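Local coordinates for membrane lipoprotein family protein (Aeropyrum pernix, PDB 4PEV) that binds adenosine and probably serves as the membrane-anchored solute-binding component of an ABC transporter, handing captured nucleoside to its membrane partner, at residues L121-E124 with P125-V129; Y211-A215 with M216-V220; I309-V313 with E314-R318; I408-K412 with A413-E417. All coordinates share one frame; numbering follows the deposited sequence.

Contact 1 of 4, residues L121-E124 with P125-V129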
# COMPACT_ATOMS: atom_id res chain seq x y z
N LEU C 121 -9.05 -1.93 -10.55
CA LEU C 121 -9.95 -1.48 -11.61
C LEU C 121 -10.05 -2.42 -12.81
O LEU C 121 -10.96 -2.30 -13.64
CB LEU C 121 -9.58 -0.09 -12.12
CG LEU C 121 -9.53 1.09 -11.14
CD1 LEU C 121 -9.24 2.38 -11.91
CD2 LEU C 121 -10.83 1.22 -10.35
N TRP C 122 -9.11 -3.36 -12.90
CA TRP C 122 -9.13 -4.43 -13.92
C TRP C 122 -10.14 -5.55 -13.65
O TRP C 122 -10.37 -6.39 -14.50
CB TRP C 122 -7.73 -5.06 -14.02
CG TRP C 122 -6.75 -4.23 -14.77
CD1 TRP C 122 -5.61 -3.67 -14.29
CD2 TRP C 122 -6.84 -3.87 -16.15
NE1 TRP C 122 -4.98 -2.97 -15.29
CE2 TRP C 122 -5.71 -3.09 -16.45
CE3 TRP C 122 -7.76 -4.15 -17.18
CZ2 TRP C 122 -5.47 -2.57 -17.71
CZ3 TRP C 122 -7.51 -3.64 -18.44
CH2 TRP C 122 -6.38 -2.86 -18.70
N GLN C 123 -10.72 -5.57 -12.46
CA GLN C 123 -11.59 -6.66 -12.05
C GLN C 123 -12.86 -6.74 -12.87
O GLN C 123 -13.27 -7.81 -13.27
CB GLN C 123 -11.96 -6.50 -10.59
CG GLN C 123 -12.46 -7.77 -9.97
CD GLN C 123 -13.15 -7.50 -8.66
OE1 GLN C 123 -12.51 -7.34 -7.62
NE2 GLN C 123 -14.46 -7.43 -8.71
N GLU C 124 -13.49 -5.60 -13.09
CA GLU C 124 -14.69 -5.52 -13.92
C GLU C 124 -14.41 -5.99 -15.36
O GLU C 124 -15.04 -6.93 -15.81
CB GLU C 124 -15.24 -4.10 -13.92
CG GLU C 124 -16.48 -3.87 -13.08
CD GLU C 124 -17.65 -3.42 -13.93
OE1 GLU C 124 -18.32 -2.43 -13.54
OE2 GLU C 124 -17.87 -4.02 -15.02
N PRO C 125 -13.45 -5.35 -16.07
CA PRO C 125 -13.18 -5.77 -17.43
C PRO C 125 -12.74 -7.22 -17.57
O PRO C 125 -13.05 -7.85 -18.57
CB PRO C 125 -12.05 -4.84 -17.87
CG PRO C 125 -12.23 -3.63 -17.05
CD PRO C 125 -12.63 -4.17 -15.72
N LEU C 126 -12.01 -7.74 -16.59
CA LEU C 126 -11.51 -9.12 -16.64
C LEU C 126 -12.63 -10.15 -16.49
O LEU C 126 -12.63 -11.17 -17.17
CB LEU C 126 -10.45 -9.36 -15.56
CG LEU C 126 -9.86 -10.75 -15.52
CD1 LEU C 126 -9.01 -11.01 -16.75
CD2 LEU C 126 -9.01 -10.92 -14.28
N GLU C 127 -13.56 -9.89 -15.57
CA GLU C 127 -14.74 -10.74 -15.35
C GLU C 127 -15.46 -11.03 -16.68
O GLU C 127 -15.98 -12.12 -16.89
CB GLU C 127 -15.71 -10.09 -14.34
CG GLU C 127 -15.33 -10.30 -12.86
CD GLU C 127 -16.08 -9.41 -11.85
OE1 GLU C 127 -15.82 -9.56 -10.64
OE2 GLU C 127 -16.91 -8.55 -12.24
N LYS C 128 -15.45 -10.05 -17.57
CA LYS C 128 -16.03 -10.14 -18.90
C LYS C 128 -15.12 -10.83 -19.92
O LYS C 128 -15.59 -11.65 -20.72
CB LYS C 128 -16.34 -8.73 -19.41
CG LYS C 128 -17.34 -7.99 -18.54
CD LYS C 128 -17.60 -6.58 -19.03
CE LYS C 128 -19.01 -6.12 -18.65
NZ LYS C 128 -18.98 -4.70 -18.21
N VAL C 129 -13.82 -10.50 -19.89
CA VAL C 129 -12.88 -10.93 -20.93
C VAL C 129 -12.37 -12.36 -20.75
O VAL C 129 -12.26 -13.13 -21.73
CB VAL C 129 -11.69 -9.96 -21.03
CG1 VAL C 129 -10.60 -10.52 -21.93
CG2 VAL C 129 -12.14 -8.60 -21.54

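Contact 2 of 4, residues Y211-A215 with M216-V220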
# COMPACT_ATOMS: atom_id res chain seq x y z
N TYR C 211 -7.30 0.96 18.82
CA TYR C 211 -6.66 -0.05 19.63
C TYR C 211 -5.68 0.64 20.56
O TYR C 211 -5.74 0.48 21.77
CB TYR C 211 -5.94 -1.05 18.72
CG TYR C 211 -5.38 -2.30 19.38
CD1 TYR C 211 -4.10 -2.31 19.93
CD2 TYR C 211 -6.11 -3.49 19.39
CE1 TYR C 211 -3.57 -3.46 20.50
CE2 TYR C 211 -5.59 -4.64 19.96
CZ TYR C 211 -4.32 -4.62 20.51
OH TYR C 211 -3.78 -5.75 21.08
N TYR C 212 -4.81 1.45 19.98
CA TYR C 212 -3.85 2.24 20.74
C TYR C 212 -4.55 3.07 21.80
O TYR C 212 -4.23 2.96 22.96
CB TYR C 212 -3.05 3.14 19.81
CG TYR C 212 -2.00 3.93 20.53
CD1 TYR C 212 -0.77 3.36 20.81
CD2 TYR C 212 -2.24 5.22 20.95
CE1 TYR C 212 0.20 4.08 21.47
CE2 TYR C 212 -1.28 5.95 21.62
CZ TYR C 212 -0.06 5.38 21.88
OH TYR C 212 0.90 6.11 22.54
N ASN C 213 -5.51 3.89 21.38
CA ASN C 213 -6.33 4.69 22.30
C ASN C 213 -6.91 3.94 23.48
O ASN C 213 -6.78 4.39 24.62
CB ASN C 213 -7.47 5.34 21.54
CG ASN C 213 -7.01 6.51 20.72
OD1 ASN C 213 -5.97 7.10 20.98
ND2 ASN C 213 -7.80 6.87 19.73
N GLN C 214 -7.56 2.81 23.21
CA GLN C 214 -8.14 1.97 24.27
C GLN C 214 -7.10 1.33 25.16
O GLN C 214 -7.23 1.37 26.38
CB GLN C 214 -9.06 0.90 23.70
CG GLN C 214 -10.40 1.47 23.27
CD GLN C 214 -11.34 0.43 22.70
OE1 GLN C 214 -11.10 -0.78 22.84
NE2 GLN C 214 -12.42 0.89 22.06
N ALA C 215 -6.04 0.79 24.58
CA ALA C 215 -4.96 0.19 25.39
C ALA C 215 -4.13 1.21 26.15
O ALA C 215 -3.17 0.83 26.81
CB ALA C 215 -4.04 -0.67 24.51
N MSE C 216 -4.48 2.50 26.06
CA MSE C 216 -3.59 3.56 26.54
C MSE C 216 -4.29 4.79 27.09
O MSE C 216 -3.62 5.72 27.54
CB MSE C 216 -2.75 3.93 25.32
CG MSE C 216 -1.37 4.45 25.66
SE MSE C 216 -0.15 2.91 25.86
CE MSE C 216 1.24 3.90 26.86
N GLY C 217 -5.62 4.83 27.06
CA GLY C 217 -6.39 5.94 27.62
C GLY C 217 -6.11 7.26 26.95
O GLY C 217 -6.07 8.30 27.60
N THR C 218 -5.88 7.23 25.64
CA THR C 218 -5.64 8.44 24.85
C THR C 218 -6.82 8.60 23.93
O THR C 218 -7.55 7.64 23.71
CB THR C 218 -4.36 8.30 24.03
OG1 THR C 218 -4.31 7.01 23.41
CG2 THR C 218 -3.15 8.47 24.93
N ASP C 219 -7.03 9.80 23.40
CA ASP C 219 -8.13 10.02 22.46
C ASP C 219 -7.60 10.68 21.19
O ASP C 219 -8.01 11.79 20.83
CB ASP C 219 -9.26 10.83 23.10
CG ASP C 219 -10.53 10.91 22.19
OD1 ASP C 219 -10.77 10.03 21.33
OD2 ASP C 219 -11.30 11.88 22.35
N VAL C 220 -6.67 9.99 20.52
CA VAL C 220 -6.07 10.49 19.30
C VAL C 220 -7.08 10.37 18.18
O VAL C 220 -7.59 9.28 17.92
CB VAL C 220 -4.81 9.67 18.89
CG1 VAL C 220 -4.32 10.09 17.51
CG2 VAL C 220 -3.69 9.80 19.92

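Contact 3 of 4, residues I309-V313 with E314-R318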
# COMPACT_ATOMS: atom_id res chain seq x y z
N ILE C 309 4.59 -15.12 -12.52
CA ILE C 309 5.39 -15.31 -13.72
C ILE C 309 6.22 -16.59 -13.63
O ILE C 309 6.38 -17.30 -14.62
CB ILE C 309 6.33 -14.13 -13.94
CG1 ILE C 309 5.51 -12.90 -14.29
CG2 ILE C 309 7.30 -14.42 -15.08
CD1 ILE C 309 6.29 -11.61 -14.21
N LYS C 310 6.75 -16.87 -12.44
CA LYS C 310 7.53 -18.09 -12.22
C LYS C 310 6.64 -19.32 -12.42
O LYS C 310 6.95 -20.20 -13.21
CB LYS C 310 8.14 -18.11 -10.83
CG LYS C 310 9.32 -19.05 -10.71
CD LYS C 310 9.80 -19.15 -9.28
CE LYS C 310 11.16 -19.83 -9.22
NZ LYS C 310 11.38 -20.43 -7.88
N ASP C 311 5.50 -19.35 -11.72
CA ASP C 311 4.51 -20.41 -11.90
C ASP C 311 4.33 -20.73 -13.39
O ASP C 311 4.43 -21.88 -13.79
CB ASP C 311 3.16 -20.03 -11.27
CG ASP C 311 3.12 -20.25 -9.74
OD1 ASP C 311 4.17 -20.46 -9.10
OD2 ASP C 311 2.01 -20.20 -9.16
N VAL C 312 4.12 -19.72 -14.23
CA VAL C 312 3.95 -19.97 -15.66
C VAL C 312 5.20 -20.56 -16.28
O VAL C 312 5.12 -21.50 -17.07
CB VAL C 312 3.54 -18.72 -16.45
CG1 VAL C 312 3.57 -18.99 -17.96
CG2 VAL C 312 2.16 -18.26 -16.02
N VAL C 313 6.36 -20.03 -15.92
CA VAL C 313 7.63 -20.48 -16.49
C VAL C 313 7.88 -21.97 -16.22
O VAL C 313 8.49 -22.67 -17.04
CB VAL C 313 8.81 -19.60 -16.00
CG1 VAL C 313 10.17 -20.28 -16.22
CG2 VAL C 313 8.80 -18.25 -16.71
N GLU C 314 7.38 -22.45 -15.08
CA GLU C 314 7.56 -23.84 -14.66
C GLU C 314 6.28 -24.68 -14.83
O GLU C 314 6.11 -25.69 -14.17
CB GLU C 314 8.05 -23.84 -13.22
CG GLU C 314 9.22 -22.89 -13.04
CD GLU C 314 10.01 -23.13 -11.77
OE1 GLU C 314 11.25 -23.23 -11.86
OE2 GLU C 314 9.40 -23.19 -10.68
N GLY C 315 5.38 -24.24 -15.72
CA GLY C 315 4.10 -24.91 -15.97
C GLY C 315 3.26 -25.32 -14.76
O GLY C 315 2.48 -26.26 -14.85
N ARG C 316 3.41 -24.63 -13.63
CA ARG C 316 2.59 -24.90 -12.44
C ARG C 316 1.66 -23.72 -12.11
O ARG C 316 1.41 -23.41 -10.94
CB ARG C 316 3.43 -25.31 -11.21
CG ARG C 316 4.81 -24.70 -11.08
CD ARG C 316 5.51 -25.13 -9.79
NE ARG C 316 5.44 -24.10 -8.76
CZ ARG C 316 6.24 -23.02 -8.68
NH1 ARG C 316 7.20 -22.80 -9.57
NH2 ARG C 316 6.06 -22.15 -7.70
N PHE C 317 1.13 -23.08 -13.16
CA PHE C 317 0.08 -22.09 -13.02
C PHE C 317 -1.22 -22.78 -12.70
O PHE C 317 -1.47 -23.86 -13.21
CB PHE C 317 -0.09 -21.31 -14.32
CG PHE C 317 -1.20 -20.30 -14.29
CD1 PHE C 317 -2.49 -20.65 -14.65
CD2 PHE C 317 -0.94 -18.99 -13.92
CE1 PHE C 317 -3.52 -19.71 -14.64
CE2 PHE C 317 -1.95 -18.04 -13.90
CZ PHE C 317 -3.24 -18.40 -14.26
N ARG C 318 -2.05 -22.16 -11.88
CA ARG C 318 -3.40 -22.66 -11.65
C ARG C 318 -4.32 -21.55 -11.12
O ARG C 318 -3.90 -20.73 -10.32
CB ARG C 318 -3.38 -23.88 -10.71
CG ARG C 318 -2.80 -23.61 -9.33
CD ARG C 318 -2.20 -24.86 -8.68
NE ARG C 318 -1.40 -24.54 -7.49
CZ ARG C 318 -0.18 -23.98 -7.48
NH1 ARG C 318 0.44 -23.64 -8.61
NH2 ARG C 318 0.44 -23.75 -6.32

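Contact 4 of 4, residues I408-K412 with A413-E417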
# COMPACT_ATOMS: atom_id res chain seq x y z
N ILE C 408 -16.91 1.48 9.93
CA ILE C 408 -16.29 2.72 10.36
C ILE C 408 -17.09 3.44 11.46
O ILE C 408 -16.49 3.92 12.43
CB ILE C 408 -16.05 3.67 9.16
CG1 ILE C 408 -15.14 3.01 8.12
CG2 ILE C 408 -15.50 5.02 9.62
CD1 ILE C 408 -13.82 2.52 8.67
N GLU C 409 -18.42 3.54 11.31
CA GLU C 409 -19.30 4.08 12.38
C GLU C 409 -18.98 3.43 13.72
O GLU C 409 -18.88 4.10 14.76
CB GLU C 409 -20.78 3.83 12.08
CG GLU C 409 -21.48 4.85 11.18
CD GLU C 409 -22.86 4.37 10.68
OE1 GLU C 409 -23.67 3.83 11.49
OE2 GLU C 409 -23.14 4.54 9.47
N GLU C 410 -18.82 2.10 13.67
CA GLU C 410 -18.61 1.28 14.85
C GLU C 410 -17.23 1.46 15.44
O GLU C 410 -17.09 1.56 16.65
CB GLU C 410 -18.82 -0.21 14.50
CG GLU C 410 -20.25 -0.59 14.10
CD GLU C 410 -21.28 -0.19 15.15
OE1 GLU C 410 -21.03 -0.40 16.36
OE2 GLU C 410 -22.33 0.34 14.75
N LEU C 411 -16.21 1.48 14.58
CA LEU C 411 -14.83 1.77 15.02
C LEU C 411 -14.69 3.20 15.56
O LEU C 411 -14.03 3.41 16.57
CB LEU C 411 -13.84 1.55 13.89
CG LEU C 411 -13.64 0.10 13.49
CD1 LEU C 411 -12.58 0.00 12.40
CD2 LEU C 411 -13.22 -0.73 14.68
N LYS C 412 -15.31 4.16 14.89
CA LYS C 412 -15.38 5.53 15.41
C LYS C 412 -16.01 5.56 16.80
O LYS C 412 -15.67 6.42 17.61
CB LYS C 412 -16.18 6.43 14.48
CG LYS C 412 -15.46 6.87 13.23
CD LYS C 412 -16.13 8.09 12.62
CE LYS C 412 -15.55 8.46 11.26
NZ LYS C 412 -15.97 9.83 10.87
N ALA C 413 -16.92 4.63 17.06
CA ALA C 413 -17.58 4.50 18.36
C ALA C 413 -16.79 3.68 19.38
O ALA C 413 -17.27 3.47 20.48
CB ALA C 413 -18.96 3.87 18.16
N GLY C 414 -15.61 3.20 19.03
CA GLY C 414 -14.82 2.40 19.97
C GLY C 414 -15.25 0.94 20.08
O GLY C 414 -14.75 0.20 20.94
N ASN C 415 -16.15 0.53 19.20
CA ASN C 415 -16.55 -0.87 19.12
C ASN C 415 -15.64 -1.63 18.11
O ASN C 415 -16.02 -1.87 16.96
CB ASN C 415 -18.05 -0.92 18.76
CG ASN C 415 -18.54 -2.32 18.44
OD1 ASN C 415 -17.92 -3.32 18.81
ND2 ASN C 415 -19.65 -2.39 17.71
N LEU C 416 -14.44 -2.00 18.57
CA LEU C 416 -13.44 -2.63 17.70
C LEU C 416 -13.85 -3.99 17.15
O LEU C 416 -13.40 -4.37 16.08
CB LEU C 416 -12.11 -2.85 18.42
CG LEU C 416 -11.44 -1.69 19.14
CD1 LEU C 416 -10.04 -2.11 19.59
CD2 LEU C 416 -11.40 -0.45 18.27
N GLU C 417 -14.67 -4.73 17.89
CA GLU C 417 -14.99 -6.12 17.50
C GLU C 417 -15.81 -6.20 16.20
O GLU C 417 -15.89 -7.26 15.58
CB GLU C 417 -15.69 -6.86 18.65
CG GLU C 417 -14.79 -7.12 19.87
CD GLU C 417 -15.56 -7.52 21.13
OE1 GLU C 417 -15.05 -7.27 22.25
OE2 GLU C 417 -16.69 -8.06 21.02

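Contact 1 of 4, residues L121-E124 with P125-V129
The indole of Trp-122 meets Pro-125 at an oblique angle, CE3 lying 4.4 Å from CB of the proline, while Met-99 and Leu-103 of helix 99-108 and Leu-117 and Leu-140 of the neighbouring strands pack around the same ring. The second pair of flat groups, the amide of Gln-123 and the carboxylate of Glu-127, has its planes turned 44° apart. Both pairs lie where a 3-10 turn leads into helix 123-132, the crossover helix of the beta-alpha-beta unit formed with strands 114-118 and 137-141. Pro-125 fits this place because its nitrogen has no hydrogen to offer: its CD sits 3.3 Å from Leu-121 O, where a helical N-H would otherwise point. Regular bonding starts just beyond, with Leu-126 N donating to Trp-122 O (3.0 Å) and Glu-127 N to Gln-123 O (3.1 Å). Gln-123 places CG anti to its backbone N (chi1 -161°) and runs out extended, so that NE2 reaches Glu-127 OE1 in a weak bond of 3.2 Å. The stronger polar partner of OE1 is the backbone N of Arg-146, in the loop after strand 137-141. With an alanine in place of Glu-127, the N-H of Arg-146 would probably be left without its acceptor and the Gln-123 amide would be freer to turn. Ahead of the helix, Leu-121 N bonds to Asp-60, an adenosine-binding residue. One turn apart, Glu-124 and Lys-128 run side by side and end in a weak salt bridge, OE2 to NZ 3.4 Å.

Contact 2 of 4, residues Y211-A215 with M216-V220
Asn-213 supplies the hydrogen bonds that tie the end of helix 196-214 to the loop after it, its main chain and side chain both bonding to residues 216-220. Its carbonyl oxygen takes Thr-218 N at 3.1 Å, the donor lying in the carbonyl plane on a lone pair, and receives weaker bonds from the N-H groups of Met-216 and Gly-217. The side chain grips further along. OD1 accepts the Thr-218 hydroxyl OG1 at 2.9 Å, in plane and on a lone pair, and also Val-220 N at 3.0 Å, which comes from above the plane. ND2 returns a bond to Val-220 O (3.0 Å, N-H...O angle 165°), with that oxygen almost in the plane of the asparagine amide, and also reaches Gln-210 OE1 one turn back. With both ends of the amide occupied, its rotation is fixed. This is the C-terminal end of the crossover helix of a beta-alpha-beta unit, strands 186-191 and 222-226: the chain reverses through Gly-217, which has positive phi, and runs on into edge strand 222-226. The hydroxyl of Thr-218 stands between its own backbone N and carbonyl carbon (chi1 45°), the setting that brings OG1 to Asn-213. Beside this polar set lies a Met-aromatic contact. Selenomethionine Met-216 bends at chi2 and lays CG over one face of Tyr-212, 4.1 Å from CZ, with SE 5.0 Å from the ring centroid and set obliquely to it. The phenol oxygen points elsewhere, to Asn-175 of helix 159-181, and Leu-380 of helix 375-389 packs against the tyrosine.

Contact 3 of 4, residues I309-V313 with E314-R318
A Schellman motif ends helix 301-313, with Gly-315 at positive phi as its C-prime residue. Its two defining bonds run from Arg-316 N to Asp-311 O (2.9 Å) and from Gly-315 N to Val-312 O (3.1 Å), the latter donor standing well above the carbonyl plane. Glu-314 N still makes the helical bond to Lys-310 O, 3.0 Å long. The reversal brings Arg-316 and Arg-318 back alongside Asp-311, whose carboxylate they share. Arg-316 bends at chi3 and presents a face of its guanidinium to OD1: NH2 is 2.9 Å away, but the planes are 69° apart and the oxygen lies well out of the guanidinium plane, so the attraction is one of charge with no N-H aimed at it. The edge of the same guanidinium faces Lys-310 CG. A long salt bridge joins OD2 to Arg-318 NH1 at 3.8 Å, while Glu-314 OE2 pairs with Arg-316 NH1 to complete the network. An asparagine in place of Asp-311 would probably leave Arg-318 without its acid among these residues, and Arg-316 with Glu-314 alone. Val-312 CG2 lies 3.8 Å from Phe-317 CD2; phenylalanine CG is anti to the backbone N (chi1 178°), which turns the ring alongside Val-312, and both residues pack on Leu-114 and Lys-137 just before the chain enters strand 320-324. The charges run Glu-314, Arg-316, Asp-311, Arg-318; of the four Asp-311 alone is buried, and its charge is probably offset by the two arginines.

Contact 4 of 4, residues I408-K412 with A413-E417
Backbone bonds come first: helix 401-412 closes in a Schellman motif, with Gly-414 as the residue of positive phi. Asn-415 N reaches back to Glu-410 O (2.9 Å), and Gly-414 N to Leu-411 O (2.9 Å) from above the carbonyl plane. Ala-413 N adds weak bonds to the carbonyls of Glu-409 and Glu-410. At the backbone angles of Gly-414 a side chain would be pressed against the carbonyl oxygen of Ala-413, so the turn depends on its absence. The helix end is also tied to helix 196-214, since Leu-411 O accepts from Gln-210 NE2 and Gly-414 O from Gln-214 NE2.

Among polar side chains, Glu-410 and Asn-415 lie next to each other and point the same way. The glutamate bends back at chi2 (-55°), which carries its carboxylate alongside the amide instead of out along the helix. Asn-415 ND2 donates to OE1 at 2.8 Å with an N-H...O angle of 159°, meeting the oxygen on its anti side. The acceptor lies nearly in the amide plane, whereas the two planes are turned 80° apart. Glu-410 therefore holds Asn-415 twice, through its carbonyl and its carboxylate, pinning the residue that follows the glycine.

Apolar packing falls on the side facing helix 196-214. Leu-416 settles against Tyr-207, Gln-210 and Gln-214, and Leu-411 against Leu-206. Between the two leucines the methyl Leu-411 CD2 makes the contact, 3.6 Å from Leu-416 CA and 4.0 Å from its CD2.

Overall arrangement
Contacts 1 and 3 belong to the lobe built on the sheet containing strand 114-118, contacts 2 and 4 to the other lobe; adenosine lies about 5 Å from the Leu-121 side chain of contact 1, and the other three contacts are away from the annotated sites. Contacts 1 and 2 are partly buried, 3 and 4 superficial. Contact 1 begins a helix, whereas the other three end one: 3 and 4 by Schellman motifs, 2 through a bonded asparagine. Charge dominates contact 3 and gives contact 1 a weak salt bridge; contact 2 uses neutral hydrogen bonds, and contact 4 adds one from an amide to a carboxylate. Contacts 2 and 4 touch directly, joining helix 196-214 to the turn that ends helix 401-412.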